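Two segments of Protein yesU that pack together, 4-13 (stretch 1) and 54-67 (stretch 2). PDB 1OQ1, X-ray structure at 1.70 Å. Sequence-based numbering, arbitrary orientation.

Stretch 1, residues 4-13: MYKEGACLYR
Stretch 2 (54-67) WCPETFPDGIIVTW

Packing of residues 4-13 against residues 54-67 of Protein yesU. No hydrogen bond joins the stretches; the contact buries 419 Å², both sides summed. Stretch 1 begins its strand at Tyr-5 and is extended through Glu-7, turns a corner at Ala-9 and resumes as a strand through Leu-11 to Arg-13; in stretch 2, Pro-60 to Gly-62 form a loop that leads into the strand from Ile-63 to Trp-67. The first strand crosses 63-67 nearly at right angles (-81°), with axes 7.5 Å apart at closest approach and Glu-7 CA 6.6 Å from Ile-64 CA.

Ile-64 (phi/psi -123/120) covers the most surface. Its CB points toward stretch 1, and its m,t rotamer extends CD1 against the first strand, 3.6 Å from Lys-6 O, 3.7 Å from Glu-7 CG and 4.3 Å from Tyr-5 CB. A slender, branched aliphatic chain suits this buried site. Glu-7 (m,t) lays its methylenes on that methyl, while its carboxylate atom OE2 is hydrogen-bonded elsewhere in the structure.

Tyr-12 (-165/142, chi1 t, chi2 86°) anchors the other end. Phe-59 (chi1 m, chi2 102°) directs its ring edge at the Tyr-12 face, centroids 5.3 Å apart and planes at 72°; Phe-59 CE2 lies 3.5 Å from Tyr-12 CB. Cys-55, chi1 t, sets SG obliquely 4.5 Å from the Tyr-12 ring centroid and 3.6 Å from Tyr-12 OH, and Glu-57 CG comes within 3.8 Å of Tyr-12 CE1. Tyrosine thus offers an aromatic surface to the Phe-59 ring, the Cys-55 sulfur and the Glu-57 methylene while its hydroxyl is hydrogen-bonded outside this contact.

Between these clusters, Leu-11 (-97/-27, rotamer m,t) points toward stretch 2, its CD1 3.8 Å from Pro-60 CG and 4.0 Å from Ile-63 CG2. Gly-62 (71/62) takes the positive phi that glycine favours, and its N donates to Asp-61 OD1 at 2.7 Å just before the strand.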

# COMPACT_ATOMS: atom_id res chain seq x y z
N MSE A 4 -11.79 -14.21 -12.22
CA MSE A 4 -11.16 -13.61 -13.39
C MSE A 4 -11.38 -12.11 -13.55
O MSE A 4 -12.51 -11.63 -13.58
CB MSE A 4 -11.66 -14.32 -14.66
CG MSE A 4 -10.65 -15.24 -15.32
SE MSE A 4 -9.77 -14.42 -16.83
CE MSE A 4 -8.26 -13.65 -15.90
N TYR A 5 -10.27 -11.37 -13.65
CA TYR A 5 -10.29 -9.93 -13.86
C TYR A 5 -9.28 -9.57 -14.93
O TYR A 5 -8.23 -10.21 -15.05
CB TYR A 5 -9.91 -9.15 -12.60
CG TYR A 5 -11.05 -8.88 -11.65
CD1 TYR A 5 -11.40 -9.81 -10.68
CD2 TYR A 5 -11.78 -7.70 -11.73
CE1 TYR A 5 -12.45 -9.57 -9.81
CE2 TYR A 5 -12.83 -7.45 -10.87
CZ TYR A 5 -13.16 -8.38 -9.91
OH TYR A 5 -14.20 -8.14 -9.05
N LYS A 6 -9.60 -8.55 -15.72
CA LYS A 6 -8.69 -8.06 -16.76
C LYS A 6 -8.48 -6.58 -16.50
O LYS A 6 -9.35 -5.91 -15.93
CB LYS A 6 -9.29 -8.25 -18.16
CG LYS A 6 -9.36 -9.68 -18.65
CD LYS A 6 -7.99 -10.34 -18.65
CE LYS A 6 -8.04 -11.73 -19.28
NZ LYS A 6 -6.76 -12.47 -19.09
N GLU A 7 -7.33 -6.06 -16.90
CA GLU A 7 -7.07 -4.64 -16.74
C GLU A 7 -7.74 -3.91 -17.89
O GLU A 7 -7.65 -4.34 -19.04
CB GLU A 7 -5.57 -4.36 -16.75
CG GLU A 7 -4.84 -4.87 -15.53
CD GLU A 7 -3.35 -4.59 -15.58
OE1 GLU A 7 -2.98 -3.43 -15.84
OE2 GLU A 7 -2.55 -5.52 -15.35
N GLY A 8 -8.44 -2.82 -17.57
CA GLY A 8 -9.11 -2.04 -18.60
C GLY A 8 -8.33 -0.78 -18.94
O GLY A 8 -7.10 -0.81 -19.04
N ALA A 9 -9.04 0.33 -19.10
CA ALA A 9 -8.40 1.60 -19.44
C ALA A 9 -7.41 2.02 -18.36
O ALA A 9 -7.61 1.77 -17.18
CB ALA A 9 -9.46 2.68 -19.61
N CYS A 10 -6.32 2.65 -18.78
CA CYS A 10 -5.32 3.12 -17.83
C CYS A 10 -5.80 4.45 -17.27
O CYS A 10 -6.07 5.38 -18.02
CB CYS A 10 -3.96 3.31 -18.52
SG CYS A 10 -2.64 3.84 -17.39
N LEU A 11 -5.90 4.53 -15.95
CA LEU A 11 -6.35 5.75 -15.30
C LEU A 11 -5.21 6.62 -14.81
O LEU A 11 -5.34 7.84 -14.72
CB LEU A 11 -7.24 5.41 -14.11
CG LEU A 11 -8.46 4.53 -14.40
CD1 LEU A 11 -9.22 4.28 -13.11
CD2 LEU A 11 -9.35 5.22 -15.43
N TYR A 12 -4.08 5.98 -14.52
CA TYR A 12 -2.92 6.68 -13.99
C TYR A 12 -1.67 5.82 -14.10
O TYR A 12 -1.73 4.60 -13.92
CB TYR A 12 -3.19 6.99 -12.51
CG TYR A 12 -2.09 7.69 -11.75
CD1 TYR A 12 -1.97 9.08 -11.76
CD2 TYR A 12 -1.17 6.96 -10.99
CE1 TYR A 12 -0.98 9.73 -11.03
CE2 TYR A 12 -0.17 7.60 -10.26
CZ TYR A 12 -0.08 8.98 -10.29
OH TYR A 12 0.90 9.62 -9.56
N ARG A 13 -0.55 6.45 -14.40
CA ARG A 13 0.71 5.74 -14.49
C ARG A 13 1.84 6.70 -14.11
O ARG A 13 1.96 7.79 -14.68
CB ARG A 13 0.93 5.21 -15.91
CG ARG A 13 2.23 4.43 -16.08
CD ARG A 13 2.39 3.92 -17.50
NE ARG A 13 1.58 2.75 -17.79
CZ ARG A 13 1.85 1.52 -17.34
NH1 ARG A 13 2.91 1.30 -16.57
NH2 ARG A 13 1.06 0.51 -17.68
N TRP A 54 1.89 9.56 0.40
CA TRP A 54 0.68 9.52 -0.42
C TRP A 54 0.71 10.10 -1.82
O TRP A 54 1.29 11.15 -2.07
CB TRP A 54 -0.48 10.23 0.29
CG TRP A 54 -0.84 9.73 1.63
CD1 TRP A 54 -0.39 10.20 2.84
CD2 TRP A 54 -1.76 8.68 1.93
NE1 TRP A 54 -0.98 9.51 3.87
CE2 TRP A 54 -1.83 8.56 3.34
CE3 TRP A 54 -2.54 7.82 1.14
CZ2 TRP A 54 -2.64 7.62 3.98
CZ3 TRP A 54 -3.35 6.88 1.78
CH2 TRP A 54 -3.40 6.79 3.18
N CYS A 55 0.03 9.40 -2.73
CA CYS A 55 -0.14 9.87 -4.10
C CYS A 55 -1.31 10.84 -3.89
O CYS A 55 -2.25 10.54 -3.15
CB CYS A 55 -0.56 8.71 -5.00
SG CYS A 55 -1.15 9.19 -6.64
N PRO A 56 -1.30 12.01 -4.54
CA PRO A 56 -2.40 12.96 -4.34
C PRO A 56 -3.73 12.68 -5.03
O PRO A 56 -4.75 13.28 -4.67
CB PRO A 56 -1.79 14.28 -4.80
CG PRO A 56 -0.96 13.84 -5.98
CD PRO A 56 -0.29 12.56 -5.47
N GLU A 57 -3.72 11.80 -6.02
CA GLU A 57 -4.93 11.48 -6.79
C GLU A 57 -5.97 10.62 -6.10
O GLU A 57 -5.63 9.64 -5.43
CB GLU A 57 -4.53 10.80 -8.11
CG GLU A 57 -3.51 11.56 -8.91
CD GLU A 57 -4.05 12.87 -9.44
OE1 GLU A 57 -3.24 13.79 -9.68
OE2 GLU A 57 -5.28 12.96 -9.62
N THR A 58 -7.23 10.98 -6.27
CA THR A 58 -8.31 10.18 -5.70
C THR A 58 -8.65 9.16 -6.78
O THR A 58 -8.99 9.53 -7.91
CB THR A 58 -9.58 11.01 -5.41
OG1 THR A 58 -9.31 11.96 -4.38
CG2 THR A 58 -10.72 10.09 -4.97
N PHE A 59 -8.54 7.88 -6.45
CA PHE A 59 -8.86 6.85 -7.43
C PHE A 59 -10.25 6.29 -7.17
O PHE A 59 -10.73 6.27 -6.03
CB PHE A 59 -7.82 5.72 -7.38
CG PHE A 59 -6.44 6.18 -7.73
CD1 PHE A 59 -5.49 6.41 -6.74
CD2 PHE A 59 -6.09 6.42 -9.06
CE1 PHE A 59 -4.22 6.87 -7.06
CE2 PHE A 59 -4.82 6.88 -9.39
CZ PHE A 59 -3.88 7.11 -8.39
N PRO A 60 -10.94 5.86 -8.23
CA PRO A 60 -12.28 5.30 -8.07
C PRO A 60 -12.23 3.86 -7.58
O PRO A 60 -11.15 3.28 -7.42
CB PRO A 60 -12.85 5.40 -9.48
CG PRO A 60 -11.64 5.08 -10.31
CD PRO A 60 -10.56 5.92 -9.65
N ASP A 61 -13.40 3.30 -7.31
CA ASP A 61 -13.50 1.91 -6.89
C ASP A 61 -13.38 1.12 -8.20
O ASP A 61 -13.48 1.71 -9.28
CB ASP A 61 -14.86 1.66 -6.24
CG ASP A 61 -14.90 0.38 -5.44
OD1 ASP A 61 -13.94 -0.43 -5.52
OD2 ASP A 61 -15.92 0.17 -4.74
N GLY A 62 -13.17 -0.19 -8.10
CA GLY A 62 -13.07 -1.00 -9.30
C GLY A 62 -11.79 -0.74 -10.08
O GLY A 62 -11.83 -0.33 -11.24
N ILE A 63 -10.66 -1.01 -9.45
CA ILE A 63 -9.37 -0.77 -10.07
C ILE A 63 -8.37 -1.89 -9.81
O ILE A 63 -8.54 -2.70 -8.91
CB ILE A 63 -8.74 0.53 -9.53
CG1 ILE A 63 -8.68 0.47 -8.00
CG2 ILE A 63 -9.55 1.74 -10.00
CD1 ILE A 63 -7.90 1.61 -7.35
N ILE A 64 -7.32 -1.91 -10.63
CA ILE A 64 -6.24 -2.88 -10.48
C ILE A 64 -4.99 -2.02 -10.33
O ILE A 64 -4.67 -1.22 -11.21
CB ILE A 64 -6.13 -3.81 -11.70
CG1 ILE A 64 -7.40 -4.66 -11.81
CG2 ILE A 64 -4.90 -4.70 -11.56
CD1 ILE A 64 -7.39 -5.65 -12.97
N VAL A 65 -4.32 -2.17 -9.19
CA VAL A 65 -3.12 -1.39 -8.86
C VAL A 65 -1.87 -2.24 -9.00
O VAL A 65 -1.78 -3.32 -8.43
CB VAL A 65 -3.21 -0.85 -7.41
CG1 VAL A 65 -2.01 0.03 -7.10
CG2 VAL A 65 -4.51 -0.08 -7.22
N THR A 66 -0.90 -1.73 -9.75
CA THR A 66 0.35 -2.45 -9.96
C THR A 66 1.58 -1.57 -9.73
O THR A 66 1.53 -0.35 -9.89
CB THR A 66 0.43 -3.01 -11.40
OG1 THR A 66 0.25 -1.95 -12.34
CG2 THR A 66 -0.64 -4.08 -11.62
N TRP A 67 2.67 -2.21 -9.33
CA TRP A 67 3.93 -1.52 -9.11
C TRP A 67 5.06 -2.53 -8.96
O TRP A 67 4.83 -3.70 -8.63
CB TRP A 67 3.85 -0.60 -7.87
CG TRP A 67 3.82 -1.28 -6.51
CD1 TRP A 67 4.88 -1.43 -5.65
CD2 TRP A 67 2.68 -1.84 -5.85
NE1 TRP A 67 4.46 -2.05 -4.49
CE2 TRP A 67 3.11 -2.31 -4.59
CE3 TRP A 67 1.33 -2.00 -6.20
CZ2 TRP A 67 2.24 -2.91 -3.67
CZ3 TRP A 67 0.46 -2.60 -5.29
CH2 TRP A 67 0.93 -3.05 -4.04